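Local structure of phosphoribosylglycinamide synthetase (Anaerococcus prevotii, 4DIM) at residues G197-V202 / F209-G214; A259-M264 / T277-A282. The protein is probably an ATP-grasp ligase that binds ATP, with manganese as a likely metal cofactor, to join two substrates. One frame throughout, in Å; residues are numbered along the deposited sequence.

How the interactions relate
Both interactions reach the same antiparallel sheet, their centres about 8 Å apart. Interaction 1 is the hairpin formed by strands 194-203 and 206-219; in interaction 2, strand 258-267, which runs beside 194-203, meets the loop that follows strand 270-277. Ala200 O and Val260 N, 2.8 Å apart in a probable hydrogen bond, tie the two backbones together. Gln199 is the side chain they share, its NE2 2.9 Å from Asn261 OD1 and its OE1 bonded to Gly281 N. In ATP-grasp enzymes, acidic residues on the last two strands of this domain usually hold the nucleotide-bound metals, so interaction 2 probably lies close to the active site.

Interaction 1. Residues G197-V202 / F209-G214; sequences GAQAFV and FVMPHG
His213 and Gln199 meet through their side-chain nitrogens: Gln199 NE2 donates to His213 NE2 at 3.2 Å, with an N-H...N angle of 156°. The amide and ring planes are 48° apart, and the donor is tilted from the imidazole plane. A chi1 of 52° sets His213 CG between its own N and carbonyl carbon. The ring lies over Gly197, whose CA makes a CH-pi contact 4.1 Å from the ring centroid. An alanine in place of His213 would probably leave Gln199 NE2 without this acceptor and open a gap above Gly197. Farther along the same face, Phe209 also leans across: its CE2 packs against Phe201 CB at 3.6 Å, while Phe201 N lies above the ring, toward its rim.

The backbones form an antiparallel beta hairpin within the ATP-grasp domain. Gly197 and His213 make one hydrogen-bonded pair and Gln199 and Met211 the next; Met211 N reaches Gln199 O at 2.7 Å, in the carbonyl plane. Side chains alternate between the two faces. Ala198, Ala200, Val210 and Pro212 share one, with Ala198 CB 4.1 Å from Val210 CG1, and helix 236-253 packs on it. The face of Gln199, Met211 and His213 meets helix 285-293, and Phe201 reaches helix 297-305.

A second shell holds the polar pair in place. Gln199 NE2 also bonds Asn261 OD1, and Gln199 OE1 accepts from Gly281 N; His213 ND1 has a weak hydrogen bond to Asp215 OD1. The ring of His228 stands nearly perpendicular to that of His213.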
ATOM      1  N   GLY A 197      -4.544  -0.282  -8.805  1.00 68.18           N
ATOM      2  CA  GLY A 197      -4.742  -0.752  -7.449  1.00 65.99           C
ATOM      3  C   GLY A 197      -6.141  -0.529  -6.926  1.00 71.89           C
ATOM      4  O   GLY A 197      -7.023  -0.019  -7.626  1.00 71.72           O
ATOM      5  N   ALA A 198      -6.340  -0.878  -5.655  1.00 70.68           N
ATOM      6  CA  ALA A 198      -7.606  -0.649  -4.987  1.00 70.41           C
ATOM      7  C   ALA A 198      -7.439  -0.607  -3.494  1.00 73.33           C
ATOM      8  O   ALA A 198      -6.563  -1.273  -2.952  1.00 74.83           O
ATOM      9  CB  ALA A 198      -8.599  -1.727  -5.359  1.00 72.23           C
ATOM     10  N   GLN A 199      -8.317   0.145  -2.830  1.00 66.79           N
ATOM     11  CA  GLN A 199      -8.397   0.247  -1.384  1.00 64.51           C
ATOM     12  C   GLN A 199      -9.672  -0.400  -0.946  1.00 66.35           C
ATOM     13  O   GLN A 199     -10.668  -0.352  -1.662  1.00 67.21           O
ATOM     14  CB  GLN A 199      -8.385   1.711  -0.870  1.00 65.32           C
ATOM     15  CG  GLN A 199      -7.137   2.535  -1.142  1.00 66.97           C
ATOM     16  CD  GLN A 199      -5.846   1.972  -0.602  1.00 76.64           C
ATOM     17  OE1 GLN A 199      -5.557   2.064   0.587  1.00 74.91           O
ATOM     18  NE2 GLN A 199      -5.050   1.351  -1.453  1.00 71.23           N
ATOM     19  N   ALA A 200      -9.671  -0.969   0.226  1.00 62.30           N
ATOM     20  CA  ALA A 200     -10.872  -1.549   0.776  1.00 63.93           C
ATOM     21  C   ALA A 200     -10.790  -1.484   2.278  1.00 72.59           C
ATOM     22  O   ALA A 200      -9.790  -1.037   2.834  1.00 71.66           O
ATOM     23  CB  ALA A 200     -11.098  -2.970   0.276  1.00 63.64           C
ATOM     24  N   PHE A 201     -11.886  -1.791   2.921  1.00 72.90           N
ATOM     25  CA  PHE A 201     -11.950  -1.736   4.367  1.00 74.88           C
ATOM     26  C   PHE A 201     -12.902  -2.826   4.798  1.00 80.79           C
ATOM     27  O   PHE A 201     -14.006  -2.885   4.263  1.00 80.12           O
ATOM     28  CB  PHE A 201     -12.425  -0.341   4.799  1.00 76.71           C
ATOM     29  CG  PHE A 201     -12.323  -0.054   6.269  1.00 80.41           C
ATOM     30  CD1 PHE A 201     -11.250   0.659   6.782  1.00 83.12           C
ATOM     31  CD2 PHE A 201     -13.345  -0.411   7.129  1.00 85.59           C
ATOM     32  CE1 PHE A 201     -11.190   0.983   8.132  1.00 85.24           C
ATOM     33  CE2 PHE A 201     -13.266  -0.116   8.483  1.00 89.75           C
ATOM     34  CZ  PHE A 201     -12.201   0.599   8.967  1.00 87.33           C
ATOM     35  N   VAL A 202     -12.456  -3.719   5.691  1.00 78.74           N
ATOM     36  CA  VAL A 202     -13.278  -4.813   6.202  1.00 80.26           C
ATOM     37  C   VAL A 202     -13.506  -4.640   7.754  1.00 82.57           C
ATOM     38  O   VAL A 202     -12.579  -4.412   8.499  1.00 79.39           O
ATOM     39  CB  VAL A 202     -12.719  -6.210   5.786  1.00 83.94           C
ATOM     40  CG1 VAL A 202     -11.275  -6.418   6.201  1.00 83.73           C
ATOM     41  CG2 VAL A 202     -13.610  -7.345   6.291  1.00 87.06           C
ATOM     42  N   PHE A 209     -16.305  -1.061   1.363  1.00 75.11           N
ATOM     43  CA  PHE A 209     -16.116  -0.602   0.002  1.00 73.23           C
ATOM     44  C   PHE A 209     -14.901  -1.244  -0.662  1.00 78.06           C
ATOM     45  O   PHE A 209     -14.084  -1.888  -0.025  1.00 79.33           O
ATOM     46  CB  PHE A 209     -15.958   0.941  -0.019  1.00 73.03           C
ATOM     47  CG  PHE A 209     -14.708   1.433   0.665  1.00 73.30           C
ATOM     48  CD1 PHE A 209     -13.504   1.477  -0.006  1.00 73.39           C
ATOM     49  CD2 PHE A 209     -14.745   1.873   1.974  1.00 75.54           C
ATOM     50  CE1 PHE A 209     -12.360   1.915   0.628  1.00 74.25           C
ATOM     51  CE2 PHE A 209     -13.592   2.278   2.612  1.00 77.39           C
ATOM     52  CZ  PHE A 209     -12.410   2.308   1.930  1.00 74.39           C
ATOM     53  N   VAL A 210     -14.816  -1.056  -1.959  1.00 74.43           N
ATOM     54  CA  VAL A 210     -13.667  -1.364  -2.787  1.00 72.74           C
ATOM     55  C   VAL A 210     -13.541  -0.146  -3.698  1.00 76.47           C
ATOM     56  O   VAL A 210     -14.479   0.194  -4.429  1.00 73.68           O
ATOM     57  CB  VAL A 210     -13.689  -2.707  -3.540  1.00 75.86           C
ATOM     58  CG1 VAL A 210     -12.344  -2.962  -4.198  1.00 75.38           C
ATOM     59  CG2 VAL A 210     -14.017  -3.852  -2.593  1.00 77.47           C
HETATM   60  N   MSE A 211     -12.431   0.585  -3.543  1.00 73.30           N
HETATM   61  CA  MSE A 211     -12.200   1.785  -4.317  1.00 70.81           C
HETATM   62  C   MSE A 211     -11.020   1.606  -5.281  1.00 70.48           C
HETATM   63  O   MSE A 211      -9.881   1.846  -4.890  1.00 67.14           O
HETATM   64  CB  MSE A 211     -11.931   2.975  -3.385  1.00 72.05           C
HETATM   65  CG  MSE A 211     -11.926   4.333  -4.133  1.00 76.14           C
HETATM   66 SE   MSE A 211     -11.123   5.716  -3.050  0.82 79.94          SE
HETATM   67  CE  MSE A 211      -9.416   5.188  -3.323  1.00 76.20           C
ATOM     68  N   PRO A 212     -11.288   1.334  -6.573  1.00 66.63           N
ATOM     69  CA  PRO A 212     -10.192   1.283  -7.555  1.00 66.40           C
ATOM     70  C   PRO A 212      -9.473   2.623  -7.683  1.00 70.41           C
ATOM     71  O   PRO A 212     -10.046   3.664  -7.409  1.00 69.68           O
ATOM     72  CB  PRO A 212     -10.907   0.894  -8.863  1.00 68.88           C
ATOM     73  CG  PRO A 212     -12.139   0.200  -8.413  1.00 73.40           C
ATOM     74  CD  PRO A 212     -12.564   0.884  -7.168  1.00 68.47           C
ATOM     75  N   HIS A 213      -8.190   2.586  -8.026  1.00 69.46           N
ATOM     76  CA  HIS A 213      -7.430   3.825  -8.190  1.00 69.72           C
ATOM     77  C   HIS A 213      -6.286   3.665  -9.181  1.00 74.73           C
ATOM     78  O   HIS A 213      -5.776   2.561  -9.443  1.00 72.29           O
ATOM     79  CB  HIS A 213      -6.905   4.394  -6.850  1.00 69.01           C
ATOM     80  CG  HIS A 213      -6.142   3.429  -6.014  1.00 70.79           C
ATOM     81  ND1 HIS A 213      -4.806   3.148  -6.271  1.00 71.63           N
ATOM     82  CD2 HIS A 213      -6.535   2.742  -4.913  1.00 70.63           C
ATOM     83  CE1 HIS A 213      -4.457   2.247  -5.376  1.00 70.06           C
ATOM     84  NE2 HIS A 213      -5.462   1.992  -4.517  1.00 70.25           N
ATOM     85  N   GLY A 214      -5.949   4.787  -9.782  1.00 74.68           N
ATOM     86  CA  GLY A 214      -4.902   4.847 -10.782  1.00 76.76           C
ATOM     87  C   GLY A 214      -3.556   4.950 -10.126  1.00 82.28           C
ATOM     88  O   GLY A 214      -3.448   5.491  -9.027  1.00 81.80           O
TER

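Interaction 2. Residues A259-M264 / T277-A282; sequences AVNVDM and TGRVGA
Asn261 carries its CG anti to the backbone N (chi1 179°), on the side of the loop, and a chi2 of 68° brings OD1 to 3.3 Å from Gly281 CA. That oxygen accepts a hydrogen bond from Gln199 NE2 on strand 194-203. In Thr277, OG1 is anti to the backbone N (chi1 169°), and the methyl CG2, placed between N and the carbonyl carbon, rests 3.9 Å from Asn261 CB. The same methyl sits over one face of the Arg279 guanidinium, offset toward its rim. Asn261 and Thr277 form an antiparallel hydrogen-bonded pair, with Asn261 N to Thr277 O at 3.1 Å and Thr277 N to Asn261 O at 2.9 Å.

Here the beta pairing ends: Gly278 is the centre of an inverse gamma turn, closed by a weak bond from Arg279 N to Thr277 O, and the chain swings off the sheet toward helix 285-293. Past the turn, Ala259 CB packs on Val280 CB at 4.1 Å, and Tyr297 touches both side chains. Arg279 folds back on its own loop, its NH2 donating to Val280 O at 3.1 Å within the guanidinium plane. Its NE forms a salt bridge with Asp81, whose OD1 also bonds Thr277 OG1, fastening the loop to the segment that follows strand 74-76.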
ATOM      1  N   ALA A 259      -7.940  -2.141   7.268  1.00 75.33           N
ATOM      2  CA  ALA A 259      -7.982  -1.440   5.986  1.00 72.77           C
ATOM      3  C   ALA A 259      -7.163  -2.320   5.070  1.00 75.29           C
ATOM      4  O   ALA A 259      -6.300  -3.041   5.560  1.00 77.37           O
ATOM      5  CB  ALA A 259      -7.396  -0.044   6.132  1.00 72.63           C
ATOM      6  N   VAL A 260      -7.466  -2.358   3.807  1.00 71.12           N
ATOM      7  CA  VAL A 260      -6.788  -3.242   2.841  1.00 70.76           C
ATOM      8  C   VAL A 260      -6.275  -2.465   1.638  1.00 73.66           C
ATOM      9  O   VAL A 260      -6.901  -1.521   1.147  1.00 72.40           O
ATOM     10  CB  VAL A 260      -7.779  -4.361   2.384  1.00 75.69           C
ATOM     11  CG1 VAL A 260      -7.177  -5.269   1.304  1.00 73.58           C
ATOM     12  CG2 VAL A 260      -8.288  -5.174   3.589  1.00 77.54           C
ATOM     13  N   ASN A 261      -5.129  -2.903   1.168  1.00 72.34           N
ATOM     14  CA  ASN A 261      -4.395  -2.343   0.046  1.00 71.30           C
ATOM     15  C   ASN A 261      -4.132  -3.445  -0.932  1.00 73.47           C
ATOM     16  O   ASN A 261      -3.642  -4.477  -0.514  1.00 73.65           O
ATOM     17  CB  ASN A 261      -3.073  -1.738   0.537  1.00 71.16           C
ATOM     18  CG  ASN A 261      -2.257  -1.150  -0.584  1.00 81.55           C
ATOM     19  OD1 ASN A 261      -2.632  -0.151  -1.182  1.00 70.03           O
ATOM     20  ND2 ASN A 261      -1.242  -1.843  -1.015  1.00 76.44           N
ATOM     21  N   VAL A 262      -4.523  -3.253  -2.187  1.00 69.62           N
ATOM     22  CA  VAL A 262      -4.450  -4.224  -3.270  1.00 70.84           C
ATOM     23  C   VAL A 262      -3.771  -3.665  -4.559  1.00 75.80           C
ATOM     24  O   VAL A 262      -3.951  -2.489  -4.934  1.00 70.71           O
ATOM     25  CB  VAL A 262      -5.868  -4.734  -3.645  1.00 74.68           C
ATOM     26  CG1 VAL A 262      -5.782  -6.071  -4.359  1.00 74.27           C
ATOM     27  CG2 VAL A 262      -6.759  -4.839  -2.407  1.00 76.12           C
ATOM     28  N   ASP A 263      -2.993  -4.560  -5.221  1.00 75.95           N
ATOM     29  CA  ASP A 263      -2.334  -4.330  -6.506  1.00 77.00           C
ATOM     30  C   ASP A 263      -3.031  -5.243  -7.476  1.00 77.31           C
ATOM     31  O   ASP A 263      -3.012  -6.466  -7.301  1.00 77.21           O
ATOM     32  CB  ASP A 263      -0.810  -4.616  -6.469  1.00 81.24           C
ATOM     33  CG  ASP A 263       0.021  -3.823  -5.474  1.00100.58           C
ATOM     34  OD1 ASP A 263      -0.306  -2.635  -5.232  1.00101.32           O
ATOM     35  OD2 ASP A 263       1.075  -4.344  -5.036  1.00114.18           O
HETATM   36  N   MSE A 264      -3.680  -4.645  -8.456  1.00 72.64           N
HETATM   37  CA  MSE A 264      -4.438  -5.296  -9.495  1.00 73.20           C
HETATM   38  C   MSE A 264      -3.736  -5.229 -10.848  1.00 78.78           C
HETATM   39  O   MSE A 264      -2.843  -4.428 -11.080  1.00 76.38           O
HETATM   40  CB  MSE A 264      -5.796  -4.568  -9.674  1.00 75.71           C
HETATM   41  CG  MSE A 264      -6.608  -4.186  -8.365  1.00 80.41           C
HETATM   42 SE   MSE A 264      -7.479  -5.668  -7.597  0.81 88.31          SE
HETATM   43  CE  MSE A 264      -8.355  -6.634  -9.209  1.00 86.39           C
ATOM     44  N   THR A 277      -2.525  -6.670   1.085  1.00 78.89           N
ATOM     45  CA  THR A 277      -2.036  -6.554   2.470  1.00 78.19           C
ATOM     46  C   THR A 277      -3.157  -5.956   3.367  1.00 80.09           C
ATOM     47  O   THR A 277      -3.910  -5.124   2.912  1.00 80.92           O
ATOM     48  CB  THR A 277      -0.702  -5.794   2.499  1.00 81.64           C
ATOM     49  OG1 THR A 277      -0.341  -5.449   3.824  1.00 87.63           O
ATOM     50  CG2 THR A 277      -0.704  -4.563   1.698  1.00 81.77           C
ATOM     51  N   GLY A 278      -3.248  -6.383   4.626  1.00 76.54           N
ATOM     52  CA  GLY A 278      -4.242  -5.881   5.570  1.00 76.38           C
ATOM     53  C   GLY A 278      -3.884  -4.575   6.253  1.00 81.68           C
ATOM     54  O   GLY A 278      -4.006  -4.457   7.468  1.00 84.54           O
ATOM     55  N   ARG A 279      -3.452  -3.574   5.480  1.00 76.92           N
ATOM     56  CA  ARG A 279      -3.236  -2.215   5.952  1.00 75.61           C
ATOM     57  C   ARG A 279      -3.473  -1.205   4.766  1.00 77.52           C
ATOM     58  O   ARG A 279      -3.541  -1.574   3.587  1.00 74.09           O
ATOM     59  CB  ARG A 279      -1.880  -2.027   6.641  1.00 76.42           C
ATOM     60  CG  ARG A 279      -0.656  -2.514   5.890  1.00 85.04           C
ATOM     61  CD  ARG A 279      -0.169  -1.498   4.906  1.00 78.59           C
ATOM     62  NE  ARG A 279       0.787  -2.073   3.957  1.00 87.07           N
ATOM     63  CZ  ARG A 279       1.181  -1.483   2.830  1.00 89.57           C
ATOM     64  NH1 ARG A 279       2.048  -2.077   2.032  1.00 85.38           N
ATOM     65  NH2 ARG A 279       0.703  -0.302   2.490  1.00 75.46           N
ATOM     66  N   VAL A 280      -3.659   0.050   5.127  1.00 73.11           N
ATOM     67  CA  VAL A 280      -3.907   1.104   4.167  1.00 70.53           C
ATOM     68  C   VAL A 280      -2.683   1.367   3.321  1.00 72.56           C
ATOM     69  O   VAL A 280      -1.579   1.340   3.812  1.00 71.10           O
ATOM     70  CB  VAL A 280      -4.377   2.396   4.887  1.00 74.11           C
ATOM     71  CG1 VAL A 280      -3.237   3.056   5.675  1.00 71.91           C
ATOM     72  CG2 VAL A 280      -5.002   3.368   3.900  1.00 73.70           C
ATOM     73  N   GLY A 281      -2.900   1.724   2.068  1.00 70.98           N
ATOM     74  CA  GLY A 281      -1.818   2.014   1.143  1.00 70.26           C
ATOM     75  C   GLY A 281      -1.080   3.288   1.441  1.00 75.42           C
ATOM     76  O   GLY A 281      -1.550   4.120   2.202  1.00 75.26           O
ATOM     77  N   ALA A 282       0.112   3.434   0.868  1.00 75.19           N
ATOM     78  CA  ALA A 282       0.932   4.627   1.104  1.00 74.25           C
ATOM     79  C   ALA A 282       0.668   5.644   0.043  1.00 78.30           C
ATOM     80  O   ALA A 282      -0.269   5.487  -0.714  1.00 78.93           O
ATOM     81  CB  ALA A 282       2.398   4.249   1.106  1.00 74.92           C
TER